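Local coordinates for protein D-glycero-beta-D-manno-heptose-1,7-bisphosphate 7-phosphatase (PDB 2O2X) that removes the C-7 phosphate of D-glycero-beta-D-manno-heptose 1,7-bisphosphate, a magnesium-dependent step in making ADP-L-glycero-beta-D-manno-heptose, at residues 156-161 with 210-215. Residues are numbered along the deposited sequence; the frame is centred on the assembly and turned at random.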
loop_
_atom_site.group_PDB
_atom_site.type_symbol
_atom_site.label_atom_id
_atom_site.label_comp_id
_atom_site.label_asym_id
_atom_site.label_seq_id
_atom_site.Cartn_x
_atom_site.Cartn_y
_atom_site.Cartn_z
ATOM N N ARG A 156 13.374 5.000 6.704
ATOM C CA ARG A 156 12.931 4.208 7.849
ATOM C C ARG A 156 11.553 3.554 7.647
ATOM O O ARG A 156 11.081 2.857 8.532
ATOM C CB ARG A 156 12.924 5.063 9.114
ATOM C CG ARG A 156 14.307 5.631 9.468
ATOM C CD ARG A 156 14.289 6.373 10.800
ATOM N NE ARG A 156 13.959 5.491 11.914
ATOM C CZ ARG A 156 13.010 5.712 12.835
ATOM N NH1 ARG A 156 12.246 6.814 12.817
ATOM N NH2 ARG A 156 12.829 4.814 13.802
ATOM N N SER A 157 10.904 3.794 6.503
ATOM C CA SER A 157 9.572 3.239 6.231
ATOM C C SER A 157 9.638 1.764 5.915
ATOM O O SER A 157 10.707 1.208 5.626
ATOM C CB SER A 157 8.928 4.020 5.072
ATOM O OG SER A 157 8.688 5.373 5.470
ATOM N N LEU A 158 8.472 1.116 6.004
ATOM C CA LEU A 158 8.347 -0.300 5.710
ATOM C C LEU A 158 7.287 -0.476 4.641
ATOM O O LEU A 158 6.407 0.360 4.498
ATOM C CB LEU A 158 7.882 -1.019 6.977
ATOM C CG LEU A 158 8.715 -0.764 8.249
ATOM C CD1 LEU A 158 8.058 -1.511 9.411
ATOM C CD2 LEU A 158 10.154 -1.211 8.074
ATOM N N ILE A 159 7.394 -1.564 3.883
ATOM C CA ILE A 159 6.385 -1.910 2.890
ATOM C C ILE A 159 6.022 -3.381 3.053
ATOM O O ILE A 159 6.891 -4.211 3.376
ATOM C CB ILE A 159 6.808 -1.612 1.439
ATOM C CG1 ILE A 159 5.619 -1.835 0.463
ATOM C CG2 ILE A 159 8.087 -2.373 1.035
ATOM C CD1 ILE A 159 5.727 -1.105 -0.861
ATOM N N VAL A 160 4.740 -3.694 2.860
ATOM C CA VAL A 160 4.216 -5.056 2.890
ATOM C C VAL A 160 3.384 -5.260 1.628
ATOM O O VAL A 160 2.546 -4.421 1.284
ATOM C CB VAL A 160 3.355 -5.278 4.120
ATOM C CG1 VAL A 160 2.943 -6.746 4.177
ATOM C CG2 VAL A 160 4.075 -4.807 5.375
ATOM N N GLY A 161 3.613 -6.351 0.918
ATOM C CA GLY A 161 2.801 -6.734 -0.221
ATOM C C GLY A 161 3.011 -8.180 -0.597
ATOM O O GLY A 161 3.918 -8.813 -0.034
ATOM N N GLU A 210 6.524 -1.291 15.727
ATOM C CA GLU A 210 6.560 -0.759 17.099
ATOM C C GLU A 210 7.814 0.067 17.375
ATOM O O GLU A 210 7.738 1.092 18.063
ATOM C CB GLU A 210 6.454 -1.893 18.127
ATOM C CG GLU A 210 5.083 -2.579 18.235
ATOM C CD GLU A 210 4.025 -1.752 18.969
ATOM O OE1 GLU A 210 4.227 -0.535 19.178
ATOM O OE2 GLU A 210 2.975 -2.340 19.330
ATOM N N THR A 211 8.955 -0.345 16.831
ATOM C CA THR A 211 10.191 0.427 17.045
ATOM C C THR A 211 10.058 1.839 16.477
ATOM O O THR A 211 10.670 2.780 16.985
ATOM C CB THR A 211 11.444 -0.229 16.438
ATOM O OG1 THR A 211 11.337 -0.270 15.014
ATOM C CG2 THR A 211 11.645 -1.615 16.966
ATOM N N LEU A 212 9.248 1.998 15.442
ATOM C CA LEU A 212 9.020 3.309 14.852
ATOM C C LEU A 212 8.048 4.200 15.635
ATOM O O LEU A 212 7.923 5.374 15.306
ATOM C CB LEU A 212 8.509 3.149 13.429
ATOM C CG LEU A 212 9.420 2.270 12.575
ATOM C CD1 LEU A 212 8.776 2.030 11.257
ATOM C CD2 LEU A 212 10.799 2.895 12.432
ATOM N N GLY A 213 7.363 3.653 16.639
ATOM C CA GLY A 213 6.333 4.384 17.393
ATOM C C GLY A 213 6.773 5.665 18.101
ATOM O O GLY A 213 7.946 5.835 18.443
ATOM N N ARG A 214 5.808 6.562 18.327
ATOM C CA ARG A 214 6.057 7.868 18.964
ATOM C C ARG A 214 6.283 7.735 20.462
ATOM O O ARG A 214 5.626 6.930 21.124
ATOM C CB ARG A 214 4.864 8.810 18.735
ATOM N N ASP A 215 7.216 8.525 20.992
ATOM C CA ASP A 215 7.357 8.682 22.437
ATOM C C ASP A 215 6.598 9.948 22.825
ATOM O O ASP A 215 7.066 11.045 22.556
ATOM C CB ASP A 215 8.836 8.804 22.844
ATOM C CG ASP A 215 9.042 8.857 24.368
ATOM O OD1 ASP A 215 8.061 8.772 25.148
ATOM O OD2 ASP A 215 10.213 8.981 24.792
HETATM O O HOH W 1 9.406 7.294 14.600
#
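Leu212 meets Leu158 and Arg156 with its two methyl branches. The apolar part is a meeting of leucine ends. CD1 of Leu212 reaches CD1 of Leu158 at 4.1 Å, the two side chains approaching tip to tip. The same Leu212 CD1 lies 3.7 Å from the backbone O of Arg156. CD2 of Leu212 lies over one face of the Arg156 guanidinium, off-centre toward NH2, with a tight 3.1 Å between Leu212 CD2 and Arg156 NH2. A bend at chi3 (63°) turns the guanidinium back over this methyl, and the two side chains run alongside one another, pointing opposite ways. Cutting Leu212 back to an alanine is likely to open a gap beside Leu158 and leave this guanidinium face without its methyl cover. The polar part runs through one water. It donates to Leu212 O at a short 2.5 Å and takes a weak, long bond from Arg156 NH1 at 3.4 Å, lying in the guanidinium plane at its edge. Within the turn, Gly213 N bonds to Glu210 O. Pro32 touches both Arg156 and Leu212. Leu158 also packs on Ala208 and Ile209 of helix 199-211 and on Trp179 of strand 177-181. The contact thus links the chain leaving helix 199-211 to the chain entering strand 158-161, which pairs with strands 34-36 and 177-181 in the central sheet of the HAD-like fold, away from the active site.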